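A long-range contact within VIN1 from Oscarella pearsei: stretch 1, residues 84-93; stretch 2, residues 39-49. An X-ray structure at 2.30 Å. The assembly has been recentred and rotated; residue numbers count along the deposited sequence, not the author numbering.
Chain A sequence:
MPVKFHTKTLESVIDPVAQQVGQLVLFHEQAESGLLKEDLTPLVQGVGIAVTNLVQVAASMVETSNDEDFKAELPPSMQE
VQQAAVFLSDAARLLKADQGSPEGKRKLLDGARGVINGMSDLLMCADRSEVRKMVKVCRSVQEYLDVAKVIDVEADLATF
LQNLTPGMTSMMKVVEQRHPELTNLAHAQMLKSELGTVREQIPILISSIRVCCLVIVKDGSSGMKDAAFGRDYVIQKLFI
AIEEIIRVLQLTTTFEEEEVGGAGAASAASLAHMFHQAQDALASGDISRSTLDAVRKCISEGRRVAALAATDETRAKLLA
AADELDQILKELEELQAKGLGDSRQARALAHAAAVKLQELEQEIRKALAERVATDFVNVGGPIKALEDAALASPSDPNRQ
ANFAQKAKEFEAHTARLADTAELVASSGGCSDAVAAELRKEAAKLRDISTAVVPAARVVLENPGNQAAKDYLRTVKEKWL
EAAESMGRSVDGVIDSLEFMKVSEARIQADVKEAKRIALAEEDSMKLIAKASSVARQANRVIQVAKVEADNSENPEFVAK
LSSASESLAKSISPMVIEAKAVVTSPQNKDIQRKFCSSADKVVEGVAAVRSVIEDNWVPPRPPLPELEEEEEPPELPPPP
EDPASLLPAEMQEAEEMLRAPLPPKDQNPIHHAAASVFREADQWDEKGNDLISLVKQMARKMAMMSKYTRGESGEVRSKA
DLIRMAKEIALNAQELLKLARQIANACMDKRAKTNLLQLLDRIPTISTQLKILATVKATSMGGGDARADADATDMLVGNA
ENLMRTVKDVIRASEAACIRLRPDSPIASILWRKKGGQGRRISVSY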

ATOM      1  N   ALA A  84      19.702  13.037 -35.939  1.00 71.67           N
ATOM      2  CA  ALA A  84      19.671  11.589 -35.744  1.00 67.83           C
ATOM      3  C   ALA A  84      18.912  10.893 -36.870  1.00 65.51           C
ATOM      4  O   ALA A  84      19.338   9.836 -37.361  1.00 60.34           O
ATOM      5  CB  ALA A  84      19.050  11.251 -34.390  1.00 65.83           C
ATOM      6  N   ALA A  85      17.785  11.473 -37.299  1.00 63.95           N
ATOM      7  CA  ALA A  85      17.078  10.924 -38.453  1.00 62.32           C
ATOM      8  C   ALA A  85      17.966  10.922 -39.695  1.00 63.97           C
ATOM      9  O   ALA A  85      17.956   9.958 -40.475  1.00 60.22           O
ATOM     10  CB  ALA A  85      15.794  11.713 -38.709  1.00 60.66           C
ATOM     11  N   VAL A  86      18.744  11.992 -39.893  1.00 65.50           N
ATOM     12  CA  VAL A  86      19.696  12.018 -41.003  1.00 69.95           C
ATOM     13  C   VAL A  86      20.689  10.868 -40.880  1.00 72.09           C
ATOM     14  O   VAL A  86      21.023  10.206 -41.874  1.00 71.84           O
ATOM     15  CB  VAL A  86      20.415  13.378 -41.066  1.00 72.96           C
ATOM     16  CG1 VAL A  86      21.494  13.361 -42.147  1.00 68.87           C
ATOM     17  CG2 VAL A  86      19.414  14.498 -41.312  1.00 72.03           C
ATOM     18  N   PHE A  87      21.172  10.609 -39.660  1.00 74.11           N
ATOM     19  CA  PHE A  87      22.068   9.478 -39.446  1.00 71.05           C
ATOM     20  C   PHE A  87      21.408   8.168 -39.850  1.00 69.35           C
ATOM     21  O   PHE A  87      22.071   7.269 -40.383  1.00 72.35           O
ATOM     22  CB  PHE A  87      22.512   9.416 -37.985  1.00 72.16           C
ATOM     23  CG  PHE A  87      23.652  10.334 -37.656  1.00 79.07           C
ATOM     24  CD1 PHE A  87      24.094  11.273 -38.572  1.00 81.72           C
ATOM     25  CD2 PHE A  87      24.294  10.246 -36.433  1.00 82.83           C
ATOM     26  CE1 PHE A  87      25.146  12.114 -38.271  1.00 85.23           C
ATOM     27  CE2 PHE A  87      25.349  11.085 -36.127  1.00 86.63           C
ATOM     28  CZ  PHE A  87      25.775  12.020 -37.046  1.00 86.20           C
ATOM     29  N   LEU A  88      20.102   8.037 -39.605  1.00 67.32           N
ATOM     30  CA  LEU A  88      19.411   6.831 -40.050  1.00 64.89           C
ATOM     31  C   LEU A  88      19.363   6.745 -41.572  1.00 63.76           C
ATOM     32  O   LEU A  88      19.534   5.659 -42.141  1.00 61.46           O
ATOM     33  CB  LEU A  88      18.002   6.773 -39.462  1.00 65.04           C
ATOM     34  CG  LEU A  88      17.921   6.401 -37.982  1.00 59.79           C
ATOM     35  CD1 LEU A  88      16.504   5.991 -37.621  1.00 63.16           C
ATOM     36  CD2 LEU A  88      18.911   5.294 -37.641  1.00 55.07           C
ATOM     37  N   SER A  89      19.133   7.875 -42.249  1.00 63.18           N
ATOM     38  CA  SER A  89      19.126   7.864 -43.711  1.00 66.37           C
ATOM     39  C   SER A  89      20.481   7.431 -44.266  1.00 67.08           C
ATOM     40  O   SER A  89      20.565   6.540 -45.126  1.00 72.63           O
ATOM     41  CB  SER A  89      18.742   9.244 -44.246  1.00 72.90           C
ATOM     42  OG  SER A  89      17.452   9.621 -43.800  1.00 75.48           O
ATOM     43  N   ASP A  90      21.557   8.055 -43.777  1.00 64.57           N
ATOM     44  CA  ASP A  90      22.898   7.666 -44.204  1.00 66.42           C
ATOM     45  C   ASP A  90      23.164   6.195 -43.910  1.00 71.24           C
ATOM     46  O   ASP A  90      23.773   5.491 -44.724  1.00 71.69           O
ATOM     47  CB  ASP A  90      23.943   8.544 -43.519  1.00 68.60           C
ATOM     48  CG  ASP A  90      23.673  10.028 -43.699  1.00 74.80           C
ATOM     49  OD1 ASP A  90      22.948  10.397 -44.649  1.00 78.93           O
ATOM     50  OD2 ASP A  90      24.197  10.826 -42.892  1.00 71.95           O
ATOM     51  N   ALA A  91      22.708   5.712 -42.750  1.00 67.14           N
ATOM     52  CA  ALA A  91      22.882   4.304 -42.412  1.00 66.43           C
ATOM     53  C   ALA A  91      22.201   3.403 -43.432  1.00 69.33           C
ATOM     54  O   ALA A  91      22.776   2.396 -43.865  1.00 72.08           O
ATOM     55  CB  ALA A  91      22.341   4.029 -41.011  1.00 59.14           C
ATOM     56  N   ALA A  92      20.973   3.750 -43.830  1.00 66.86           N
ATOM     57  CA  ALA A  92      20.287   2.980 -44.864  1.00 66.39           C
ATOM     58  C   ALA A  92      21.098   2.957 -46.154  1.00 72.07           C
ATOM     59  O   ALA A  92      21.284   1.896 -46.767  1.00 74.22           O
ATOM     60  CB  ALA A  92      18.893   3.554 -45.111  1.00 67.81           C
ATOM     61  N   ARG A  93      21.604   4.120 -46.573  1.00 72.86           N
ATOM     62  CA  ARG A  93      22.401   4.182 -47.795  1.00 80.70           C
ATOM     63  C   ARG A  93      23.623   3.271 -47.709  1.00 81.60           C
ATOM     64  O   ARG A  93      23.797   2.352 -48.523  1.00 82.78           O
ATOM     65  CB  ARG A  93      22.839   5.623 -48.063  1.00 88.38           C
ATOM     66  CG  ARG A  93      21.715   6.617 -48.289  1.00 89.99           C
ATOM     67  CD  ARG A  93      22.279   8.019 -48.494  1.00 89.24           C
ATOM     68  NE  ARG A  93      23.663   7.981 -48.965  1.00 87.49           N
ATOM     69  CZ  ARG A  93      24.713   8.362 -48.244  1.00 85.91           C
ATOM     70  NH1 ARG A  93      24.544   8.827 -47.013  1.00 81.46           N
ATOM     71  NH2 ARG A  93      25.934   8.284 -48.756  1.00 88.58           N
TER
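Stretch 2 (39-49) DLTPLVQGVGI

V44 lies at the apolar centre of the contact. Its CA-to-CB bond points toward stretch 1, and its side chain, a t rotamer (chi1 169°), spans one turn of the opposing helix: V44 CG1 lies 3.7 Å from L88 CB, and V44 CG2 reaches A92 CB at 4.0 Å. The same CG1 also meets the backbone, at 3.4 Å from L88 O and 3.6 Å from S89 N, so the valine packs against main chain as well as side chains. One turn further along stretch 2, V47, also t, brings its CG1 to 3.6 Å from L88 CD1. L88 (chi1 m, chi2 t) thus touches both valines.

The two backbones run almost antiparallel. Stretch 1 is helical throughout, part of a longer helix; stretch 2 is helical from T41 to I49 and continues beyond. Their axes approach to 9.3 Å, with 171° between the N-to-C directions, so the register descends on one side as it climbs on the other: A92 faces T41 (CA to CA 5.5 Å), L88 faces V44 (CA to CA 6.0 Å) and A85 faces G48 (CA to CA 5.3 Å). Regular i to i+4 hydrogen bonds, such as A92 N to L88 O (2.9 Å) and G48 N to V44 O (2.9 Å), hold each helix, and no hydrogen bond crosses between them; the 341 Å² buried here, both sides summed, is a matter of packing.

Small residues accompany the close backbone approach at both ends. A85 CB rests 4.3 Å from G48 CA, where the glycine offers bare backbone. At the other end, A92 CB lies 4.4 Å from L40 C and 4.1 Å from T41 OG1, beside the start of the second helix.

The polar groups bordering this packing are bonded within their own stretches. The CA-to-CB bond of S89 points sideways; its OG is 4.2 Å from V44 CG1 and gives a weak hydrogen bond to A85 O (3.4 Å), back along its own helix. T41 OG1 donates to D39 OD1 (3.0 Å), and the same carboxylate oxygen accepts a weak capping bond from T41 N (3.4 Å), satisfying an amide at the helix start that has no preceding turn to bond to. Farther out, the CA-to-CB bonds of R93 and D90 point away from stretch 2, and the two side chains pair in a salt bridge, R93 NH1 to D90 OD1 at 3.3 Å.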

ATOM      1  N   ASP A  39      16.626  -4.615 -46.942  1.00 81.62           N
ATOM      2  CA  ASP A  39      16.767  -3.196 -47.240  1.00 80.97           C
ATOM      3  C   ASP A  39      16.088  -2.384 -46.144  1.00 74.12           C
ATOM      4  O   ASP A  39      14.870  -2.475 -45.959  1.00 72.41           O
ATOM      5  CB  ASP A  39      16.168  -2.876 -48.607  1.00 88.21           C
ATOM      6  CG  ASP A  39      16.334  -1.417 -48.990  1.00 92.55           C
ATOM      7  OD1 ASP A  39      17.298  -0.780 -48.518  1.00 94.44           O
ATOM      8  OD2 ASP A  39      15.497  -0.908 -49.766  1.00 93.45           O
ATOM      9  N   LEU A  40      16.875  -1.590 -45.421  1.00 70.64           N
ATOM     10  CA  LEU A  40      16.379  -0.822 -44.287  1.00 68.04           C
ATOM     11  C   LEU A  40      15.713   0.486 -44.692  1.00 68.68           C
ATOM     12  O   LEU A  40      15.253   1.223 -43.811  1.00 68.10           O
ATOM     13  CB  LEU A  40      17.527  -0.537 -43.318  1.00 65.74           C
ATOM     14  CG  LEU A  40      18.370  -1.761 -42.956  1.00 62.30           C
ATOM     15  CD1 LEU A  40      19.545  -1.381 -42.069  1.00 62.94           C
ATOM     16  CD2 LEU A  40      17.503  -2.808 -42.282  1.00 62.27           C
ATOM     17  N   THR A  41      15.642   0.787 -45.989  1.00 72.03           N
ATOM     18  CA  THR A  41      15.115   2.075 -46.435  1.00 73.14           C
ATOM     19  C   THR A  41      13.677   2.333 -45.998  1.00 76.11           C
ATOM     20  O   THR A  41      13.398   3.447 -45.522  1.00 78.83           O
ATOM     21  CB  THR A  41      15.263   2.188 -47.957  1.00 75.71           C
ATOM     22  OG1 THR A  41      16.653   2.157 -48.308  1.00 76.28           O
ATOM     23  CG2 THR A  41      14.648   3.487 -48.462  1.00 78.01           C
ATOM     24  N   PRO A  42      12.726   1.397 -46.128  1.00 79.88           N
ATOM     25  CA  PRO A  42      11.351   1.721 -45.699  1.00 80.39           C
ATOM     26  C   PRO A  42      11.233   2.030 -44.215  1.00 77.52           C
ATOM     27  O   PRO A  42      10.585   3.017 -43.837  1.00 78.60           O
ATOM     28  CB  PRO A  42      10.561   0.463 -46.094  1.00 82.66           C
ATOM     29  CG  PRO A  42      11.578  -0.622 -46.169  1.00 83.21           C
ATOM     30  CD  PRO A  42      12.805   0.041 -46.705  1.00 82.84           C
ATOM     31  N   LEU A  43      11.847   1.210 -43.359  1.00 75.15           N
ATOM     32  CA  LEU A  43      11.776   1.445 -41.920  1.00 72.68           C
ATOM     33  C   LEU A  43      12.406   2.782 -41.547  1.00 69.55           C
ATOM     34  O   LEU A  43      11.866   3.529 -40.717  1.00 75.13           O
ATOM     35  CB  LEU A  43      12.462   0.296 -41.180  1.00 74.31           C
ATOM     36  CG  LEU A  43      11.796  -0.252 -39.918  1.00 78.29           C
ATOM     37  CD1 LEU A  43      10.343  -0.605 -40.190  1.00 78.74           C
ATOM     38  CD2 LEU A  43      12.555  -1.470 -39.416  1.00 80.14           C
ATOM     39  N   VAL A  44      13.548   3.104 -42.161  1.00 64.99           N
ATOM     40  CA  VAL A  44      14.204   4.381 -41.902  1.00 65.02           C
ATOM     41  C   VAL A  44      13.331   5.536 -42.374  1.00 67.35           C
ATOM     42  O   VAL A  44      13.277   6.594 -41.736  1.00 70.08           O
ATOM     43  CB  VAL A  44      15.595   4.405 -42.564  1.00 65.78           C
ATOM     44  CG1 VAL A  44      16.174   5.808 -42.547  1.00 63.55           C
ATOM     45  CG2 VAL A  44      16.530   3.434 -41.858  1.00 64.26           C
ATOM     46  N   GLN A  45      12.626   5.354 -43.493  1.00 67.78           N
ATOM     47  CA  GLN A  45      11.695   6.381 -43.950  1.00 70.37           C
ATOM     48  C   GLN A  45      10.563   6.582 -42.950  1.00 70.83           C
ATOM     49  O   GLN A  45      10.148   7.716 -42.691  1.00 70.19           O
ATOM     50  CB  GLN A  45      11.136   6.017 -45.325  1.00 74.21           C
ATOM     51  CG  GLN A  45      12.082   6.306 -46.478  1.00 81.82           C
ATOM     52  CD  GLN A  45      11.467   5.989 -47.827  1.00 89.49           C
ATOM     53  OE1 GLN A  45      10.566   5.155 -47.931  1.00 90.92           O
ATOM     54  NE2 GLN A  45      11.950   6.656 -48.870  1.00 93.02           N
ATOM     55  N   GLY A  46      10.051   5.490 -42.377  1.00 73.33           N
ATOM     56  CA  GLY A  46       9.002   5.619 -41.378  1.00 75.92           C
ATOM     57  C   GLY A  46       9.465   6.377 -40.149  1.00 76.69           C
ATOM     58  O   GLY A  46       8.810   7.327 -39.702  1.00 84.05           O
ATOM     59  N   VAL A  47      10.611   5.974 -39.592  1.00 70.66           N
ATOM     60  CA  VAL A  47      11.151   6.674 -38.428  1.00 68.45           C
ATOM     61  C   VAL A  47      11.406   8.142 -38.755  1.00 71.29           C
ATOM     62  O   VAL A  47      11.081   9.035 -37.964  1.00 72.95           O
ATOM     63  CB  VAL A  47      12.428   5.976 -37.926  1.00 62.54           C
ATOM     64  CG1 VAL A  47      13.079   6.799 -36.829  1.00 61.53           C
ATOM     65  CG2 VAL A  47      12.099   4.584 -37.425  1.00 62.60           C
ATOM     66  N   GLY A  48      11.974   8.412 -39.932  1.00 70.94           N
ATOM     67  CA  GLY A  48      12.256   9.786 -40.311  1.00 73.72           C
ATOM     68  C   GLY A  48      11.007  10.625 -40.489  1.00 76.52           C
ATOM     69  O   GLY A  48      11.023  11.830 -40.224  1.00 83.19           O
ATOM     70  N   ILE A  49       9.912  10.011 -40.939  1.00 75.14           N
ATOM     71  CA  ILE A  49       8.668  10.753 -41.099  1.00 74.87           C
ATOM     72  C   ILE A  49       8.035  11.029 -39.740  1.00 72.18           C
ATOM     73  O   ILE A  49       7.496  12.119 -39.504  1.00 75.21           O
ATOM     74  CB  ILE A  49       7.713  10.002 -42.045  1.00 75.53           C
ATOM     75  CG1 ILE A  49       8.077  10.301 -43.502  1.00 76.96           C
ATOM     76  CG2 ILE A  49       6.261  10.371 -41.768  1.00 77.07           C
ATOM     77  CD1 ILE A  49       7.083   9.763 -44.509  1.00 79.64           C
TER